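Local coordinates for protein 1-acyl-sn-glycerol-3-phosphate acyltransferase (Thermotoga maritima, PDB 5KYM) that catalyses the transfer of an acyl chain to 1-acyl-sn-glycerol 3-phosphate (lysophosphatidic acid) at the membrane, a step that yields phosphatidic acid, at residues G26-R31 with R42-K47; T99-A104 with N147-I152. One frame throughout, in Å; residues are numbered along the deposited sequence.

Contact 1: residues G26-R31 with R42-K47; sequences GFVLFR and RKYVLK. With HGX (1-heptadecanoyl-2-tridecanoyl-3-glycerol-phosphonyl choline), chain C.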
loop_
_atom_site.group_PDB
_atom_site.type_symbol
_atom_site.label_atom_id
_atom_site.label_comp_id
_atom_site.label_asym_id
_atom_site.label_seq_id
_atom_site.Cartn_x
_atom_site.Cartn_y
_atom_site.Cartn_z
ATOM N N GLY A 26 -8.095 12.847 13.490
ATOM C CA GLY A 26 -8.620 14.181 13.410
ATOM C C GLY A 26 -7.675 15.092 14.157
ATOM O O GLY A 26 -7.203 16.117 13.656
ATOM N N PHE A 27 -7.335 14.663 15.345
ATOM C CA PHE A 27 -6.446 15.391 16.191
ATOM C C PHE A 27 -5.136 15.632 15.498
ATOM O O PHE A 27 -4.543 16.696 15.667
ATOM C CB PHE A 27 -6.299 14.642 17.529
ATOM C CG PHE A 27 -5.320 15.242 18.427
ATOM C CD1 PHE A 27 -5.622 16.375 19.120
ATOM C CD2 PHE A 27 -4.037 14.700 18.535
ATOM C CE1 PHE A 27 -4.660 16.961 19.919
ATOM C CE2 PHE A 27 -3.076 15.279 19.334
ATOM C CZ PHE A 27 -3.381 16.395 20.021
ATOM N N VAL A 28 -4.665 14.679 14.712
ATOM C CA VAL A 28 -3.326 14.806 14.113
ATOM C C VAL A 28 -3.330 15.931 13.080
ATOM O O VAL A 28 -2.450 16.818 13.111
ATOM C CB VAL A 28 -2.826 13.473 13.523
ATOM C CG1 VAL A 28 -1.667 13.666 12.555
ATOM C CG2 VAL A 28 -2.415 12.542 14.649
ATOM N N LEU A 29 -4.316 15.901 12.182
ATOM C CA LEU A 29 -4.423 16.933 11.160
ATOM C C LEU A 29 -4.685 18.262 11.854
ATOM O O LEU A 29 -4.090 19.291 11.449
ATOM C CB LEU A 29 -5.581 16.637 10.228
ATOM C CG LEU A 29 -5.446 15.353 9.432
ATOM C CD1 LEU A 29 -6.747 15.096 8.769
ATOM C CD2 LEU A 29 -4.328 15.435 8.382
ATOM N N PHE A 30 -5.552 18.248 12.887
ATOM C CA PHE A 30 -5.821 19.467 13.602
ATOM C C PHE A 30 -4.544 20.061 14.187
ATOM O O PHE A 30 -4.303 21.245 14.005
ATOM C CB PHE A 30 -6.866 19.321 14.681
ATOM C CG PHE A 30 -6.992 20.544 15.547
ATOM C CD1 PHE A 30 -7.747 21.620 15.118
ATOM C CD2 PHE A 30 -6.354 20.641 16.779
ATOM C CE1 PHE A 30 -7.914 22.764 15.909
ATOM C CE2 PHE A 30 -6.491 21.793 17.570
ATOM C CZ PHE A 30 -7.263 22.860 17.121
ATOM N N ARG A 31 -3.709 19.276 14.855
ATOM C CA ARG A 31 -2.414 19.830 15.278
ATOM C C ARG A 31 -1.544 20.292 14.086
ATOM O O ARG A 31 -0.881 21.288 14.154
ATOM C CB ARG A 31 -1.596 18.835 16.072
ATOM C CG ARG A 31 -1.828 18.780 17.564
ATOM C CD ARG A 31 -0.960 17.664 18.171
ATOM N NE ARG A 31 0.447 17.645 17.681
ATOM C CZ ARG A 31 1.495 18.209 18.274
ATOM N NH1 ARG A 31 1.348 18.914 19.396
ATOM N NH2 ARG A 31 2.717 18.075 17.741
ATOM N N ARG A 42 4.380 18.528 7.653
ATOM C CA ARG A 42 4.248 17.434 6.704
ATOM C C ARG A 42 4.896 16.190 7.284
ATOM O O ARG A 42 4.318 15.098 7.172
ATOM C CB ARG A 42 4.853 17.786 5.352
ATOM C CG ARG A 42 4.368 16.887 4.270
ATOM C CD ARG A 42 5.055 16.959 2.887
ATOM N NE ARG A 42 4.545 15.899 2.000
ATOM C CZ ARG A 42 3.227 15.690 1.724
ATOM N NH1 ARG A 42 2.224 16.438 2.267
ATOM N NH2 ARG A 42 2.871 14.678 0.944
ATOM N N LYS A 43 6.073 16.354 7.900
ATOM C CA LYS A 43 6.827 15.235 8.438
ATOM C C LYS A 43 5.980 14.566 9.529
ATOM O O LYS A 43 5.895 13.345 9.585
ATOM C CB LYS A 43 8.175 15.653 9.017
ATOM C CG LYS A 43 9.405 15.492 8.169
ATOM C CD LYS A 43 10.633 16.234 8.749
ATOM C CE LYS A 43 11.143 15.719 10.118
ATOM N NZ LYS A 43 12.068 14.539 9.997
ATOM N N TYR A 44 5.355 15.375 10.380
ATOM C CA TYR A 44 4.558 14.891 11.499
ATOM C C TYR A 44 3.407 14.067 10.999
ATOM O O TYR A 44 3.254 12.948 11.439
ATOM C CB TYR A 44 4.046 16.071 12.341
ATOM C CG TYR A 44 2.946 15.757 13.292
ATOM C CD1 TYR A 44 3.171 14.982 14.384
ATOM C CD2 TYR A 44 1.677 16.282 13.116
ATOM C CE1 TYR A 44 2.169 14.716 15.300
ATOM C CE2 TYR A 44 0.651 16.015 14.024
ATOM C CZ TYR A 44 0.904 15.202 15.108
ATOM O OH TYR A 44 -0.066 14.895 16.031
ATOM N N VAL A 45 2.621 14.596 10.064
ATOM C CA VAL A 45 1.448 13.870 9.586
ATOM C C VAL A 45 1.889 12.575 8.922
ATOM O O VAL A 45 1.290 11.501 9.168
ATOM C CB VAL A 45 0.609 14.644 8.548
ATOM C CG1 VAL A 45 -0.601 13.791 8.093
ATOM C CG2 VAL A 45 0.126 15.954 9.115
ATOM N N LEU A 46 2.916 12.693 8.076
ATOM C CA LEU A 46 3.435 11.521 7.386
ATOM C C LEU A 46 3.916 10.439 8.338
ATOM O O LEU A 46 3.717 9.267 8.087
ATOM C CB LEU A 46 4.530 11.883 6.355
ATOM C CG LEU A 46 3.988 12.463 5.038
ATOM C CD1 LEU A 46 5.109 12.694 4.087
ATOM C CD2 LEU A 46 2.904 11.610 4.342
ATOM N N LYS A 47 4.535 10.830 9.434
ATOM C CA LYS A 47 5.114 9.879 10.360
ATOM C C LYS A 47 3.985 9.191 11.062
ATOM O O LYS A 47 4.029 7.988 11.221
ATOM C CB LYS A 47 6.058 10.593 11.332
ATOM C CG LYS A 47 6.952 9.717 12.174
ATOM C CD LYS A 47 7.960 8.947 11.312
ATOM C CE LYS A 47 8.247 7.578 11.900
ATOM N NZ LYS A 47 8.666 7.688 13.355
HETATM O O11 HGX C . 0.668 17.744 24.076
HETATM C C11 HGX C . -0.320 17.405 23.445
HETATM C C12 HGX C . -1.696 17.649 24.060
HETATM C C13 HGX C . -2.883 17.055 23.300
HETATM C C14 HGX C . -4.135 16.842 24.156
HETATM C C15 HGX C . -5.401 17.223 23.374
HETATM C C16 HGX C . -6.747 16.947 24.071
HETATM C C17 HGX C . -7.969 17.138 23.159
HETATM C C18 HGX C . -7.805 18.253 22.117
HETATM O O3 HGX C . -0.117 16.778 22.139
HETATM C C3 HGX C . 1.171 16.353 21.658
HETATM C C2 HGX C . 1.534 14.948 22.146
HETATM C C1 HGX C . 3.028 14.658 21.891
HETATM O O3P HGX C . 3.302 14.510 20.487
HETATM O O2 HGX C . 0.673 14.024 21.464
HETATM C C31 HGX C . 0.354 12.770 22.149
HETATM O O31 HGX C . 1.178 12.289 22.929
HETATM C C32 HGX C . -0.960 12.049 21.857
HETATM C C33 HGX C . -2.172 12.733 22.493
HETATM C C34 HGX C . -3.452 11.898 22.357
HETATM C C35 HGX C . -4.677 12.787 22.076
HETATM C C36 HGX C . -5.986 12.064 21.683
HETATM C C37 HGX C . -7.188 13.020 21.805
HETATM C C38 HGX C . -8.412 12.727 20.920
HETATM C C39 HGX C . -9.232 14.010 20.664
HETATM C C40 HGX C . -10.606 13.815 20.003
HETATM O O1 HGX C . 5.725 15.102 20.829
HETATM P P1 HGX C . 4.792 14.451 19.831
HETATM O O4 HGX C . 4.725 14.967 18.404
HETATM O O5 HGX C . 5.181 12.875 19.724
HETATM C C4 HGX C . 6.506 12.402 19.431
HETATM C C5 HGX C . 6.801 11.123 20.212
#
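Y44 reaches from helix 38-59 across to helix 2-34 and meets V28 and R31 there. The two helix segments run antiparallel, with axes 9.8 Å apart at closest approach and V28 CA nearest V45 CA.

The polar part is thin. R31 NE gives a weak hydrogen bond to Y44 OH at 3.2 Å, bent to 131° at the hydrogen. The two side chains cross at about a right angle, with guanidinium and phenol planes 69° apart: the phenol oxygen lies at the edge of the guanidinium, near its plane, while R31 NH2 stands over one face of the tyrosine, toward the rim. Y44 CG is anti to the backbone N (chi1 165°), which starts the ring on its way to the other helix.

Apolar packing is the larger share between the helices. V28 CG1 lies 3.6 Å from Y44 CE2. One residue further along each helix, L29 CD2 meets V45 CG1 at 4.1 Å, the two side chains crossing obliquely. Y117 and Y120 of helix 114-120 pack on this side, and nonane touches V28. V28 CG2 touches the phenol oxygen, and the carbonyl V28 O meets the ring edge in its plane, 3.3 Å from Y44 CE2.

Lipid is the third partner. F27 CZ is 3.4 Å from HGX C13 on one acyl chain, while C35 of the other lies over one ring face. HGX C3, in the glycerol backbone, sits over one face of the R31 guanidinium, 3.4 Å from NH1.

Greasy groups alongside acyl chains, with R31 beside the lipid glycerol and the lipid phosphate oxygen O4 near but not bonded to NH2, suggest a helix pair lying against lipid, consistent with a two-helix motif that positions the active site within the bilayer.

Contact 2: residues T99-A104 with N147-I152; sequences TGAFIA and NGVTFI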
loop_
_atom_site.group_PDB
_atom_site.type_symbol
_atom_site.label_atom_id
_atom_site.label_comp_id
_atom_site.label_asym_id
_atom_site.label_seq_id
_atom_site.Cartn_x
_atom_site.Cartn_y
_atom_site.Cartn_z
ATOM N N THR A 99 4.737 6.166 2.375
ATOM C CA THR A 99 3.483 6.806 2.607
ATOM C C THR A 99 3.130 7.647 1.443
ATOM O O THR A 99 3.078 8.893 1.527
ATOM C CB THR A 99 3.446 7.655 3.875
ATOM O OG1 THR A 99 4.460 8.645 3.875
ATOM C CG2 THR A 99 3.682 6.815 5.022
ATOM N N GLY A 100 2.750 6.938 0.376
ATOM C CA GLY A 100 2.328 7.530 -0.888
ATOM C C GLY A 100 0.846 7.495 -1.231
ATOM O O GLY A 100 -0.001 6.876 -0.557
ATOM N N ALA A 101 0.571 8.183 -2.325
ATOM C CA ALA A 101 -0.715 8.147 -3.012
ATOM C C ALA A 101 -1.150 6.751 -3.462
ATOM O O ALA A 101 -0.366 5.902 -3.759
ATOM C CB ALA A 101 -0.609 9.028 -4.230
ATOM N N PHE A 102 -2.432 6.536 -3.523
ATOM C CA PHE A 102 -2.968 5.328 -4.079
ATOM C C PHE A 102 -4.273 5.628 -4.802
ATOM O O PHE A 102 -4.718 6.758 -4.786
ATOM C CB PHE A 102 -3.004 4.164 -3.091
ATOM C CG PHE A 102 -3.881 4.329 -1.897
ATOM C CD1 PHE A 102 -3.407 4.883 -0.747
ATOM C CD2 PHE A 102 -5.176 3.796 -1.882
ATOM C CE1 PHE A 102 -4.273 5.050 0.384
ATOM C CE2 PHE A 102 -6.021 3.882 -0.756
ATOM C CZ PHE A 102 -5.577 4.512 0.381
ATOM N N ILE A 103 -4.843 4.626 -5.476
ATOM C CA ILE A 103 -6.083 4.746 -6.267
ATOM C C ILE A 103 -7.256 4.186 -5.457
ATOM O O ILE A 103 -7.298 3.000 -5.201
ATOM C CB ILE A 103 -5.907 3.980 -7.599
ATOM C CG1 ILE A 103 -5.287 4.908 -8.636
ATOM C CG2 ILE A 103 -7.181 3.298 -8.086
ATOM C CD1 ILE A 103 -3.921 5.444 -8.212
ATOM N N ALA A 104 -8.223 5.011 -5.066
ATOM C CA ALA A 104 -9.329 4.508 -4.226
ATOM C C ALA A 104 -10.636 4.353 -5.009
ATOM O O ALA A 104 -10.878 5.086 -5.931
ATOM C CB ALA A 104 -9.538 5.439 -3.023
ATOM N N ASN A 147 5.036 16.233 -10.274
ATOM C CA ASN A 147 5.313 17.166 -9.172
ATOM C C ASN A 147 6.068 16.525 -8.010
ATOM O O ASN A 147 6.613 17.232 -7.194
ATOM C CB ASN A 147 4.025 17.851 -8.679
ATOM C CG ASN A 147 3.248 18.506 -9.818
ATOM O OD1 ASN A 147 3.834 19.006 -10.803
ATOM N ND2 ASN A 147 1.922 18.473 -9.714
ATOM N N GLY A 148 6.095 15.205 -7.912
ATOM C CA GLY A 148 6.923 14.522 -6.897
ATOM C C GLY A 148 6.245 13.618 -5.889
ATOM O O GLY A 148 6.857 13.258 -4.897
ATOM N N VAL A 149 5.006 13.223 -6.130
ATOM C CA VAL A 149 4.296 12.310 -5.223
ATOM C C VAL A 149 4.700 10.843 -5.469
ATOM O O VAL A 149 4.752 10.385 -6.628
ATOM C CB VAL A 149 2.761 12.405 -5.419
ATOM C CG1 VAL A 149 2.053 11.453 -4.463
ATOM C CG2 VAL A 149 2.248 13.833 -5.250
ATOM N N THR A 150 4.947 10.102 -4.377
ATOM C CA THR A 150 5.140 8.648 -4.474
ATOM C C THR A 150 3.786 7.980 -4.693
ATOM O O THR A 150 2.833 8.331 -4.052
ATOM C CB THR A 150 5.837 8.084 -3.216
ATOM O OG1 THR A 150 7.229 8.368 -3.258
ATOM C CG2 THR A 150 5.767 6.569 -3.123
ATOM N N PHE A 151 3.723 7.006 -5.573
ATOM C CA PHE A 151 2.511 6.235 -5.767
ATOM C C PHE A 151 2.684 4.794 -5.369
ATOM O O PHE A 151 3.814 4.300 -5.282
ATOM C CB PHE A 151 2.031 6.291 -7.232
ATOM C CG PHE A 151 0.969 7.286 -7.438
ATOM C CD1 PHE A 151 1.295 8.669 -7.424
ATOM C CD2 PHE A 151 -0.371 6.891 -7.550
ATOM C CE1 PHE A 151 0.299 9.623 -7.524
ATOM C CE2 PHE A 151 -1.371 7.868 -7.684
ATOM C CZ PHE A 151 -1.028 9.223 -7.659
ATOM N N ILE A 152 1.548 4.134 -5.133
ATOM C CA ILE A 152 1.486 2.720 -4.774
ATOM C C ILE A 152 0.439 2.159 -5.644
ATOM O O ILE A 152 -0.691 2.619 -5.611
ATOM C CB ILE A 152 1.083 2.505 -3.292
ATOM C CG1 ILE A 152 2.059 3.243 -2.363
ATOM C CG2 ILE A 152 1.028 1.025 -2.928
ATOM C CD1 ILE A 152 1.659 3.274 -0.912
#
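A101 is bridged to F151 through backbone bonds to the residues on either side of that phenylalanine. A101 N donates to T150 O at 2.8 Å, and A101 O accepts from I152 N at 2.9 Å; both bonds bend to 131° at the hydrogen. The first donor is tilted 17° from the carbonyl plane of T150, whereas the second lies nearly along the C=O axis of A101. F151 CA also makes a CA-H...O contact with A101 O. F151 turns its own backbone to F78 and V80, V149 O is taken by N77 ND2, and T150 OG1 is held weakly by F78 N.

Side chains close over this bridge. A101 CB sits over the centre of the F151 ring in a CH-pi contact, 3.5 Å from the centroid and 13° off the normal. I103 CD1 comes to the ring edge, 3.6 Å from CE2, and V149 CG1 packs on A101 CB. A141, K144 and L145 of helix 137-147 also touch the ring. G100 CA lies close to T150 O, and I152 CD1 reaches G100 O.

Just before V149 in the chain, G148 ends helix 137-147 in a Schellman motif. A single beta bridge links A101 to F151 on strand 151-153, outermost in this chain's mixed sheet, part of the alpha-beta core of the acyltransferase family.

Overall arrangement
From the N terminus, helix 2-34 runs past the bound lipids, turns, and returns as helix 38-59; contact 1 closes this hairpin, its segments 10 residues apart around a short turn. The chain then enters the alpha-beta domain, laying down strands 64-67 and 79-82 before contact 2 opens. Contact 2 closes a longer excursion of 42 residues, through helices 114-120 and 137-147, and brings 99-104 against edge strand 151-153. The two loops follow in series and neither encloses the other. Their centres lie about 17 Å apart, yet they touch: L46 CD2 packs 3.4 Å from T99 OG1, joining the membrane hairpin to the domain.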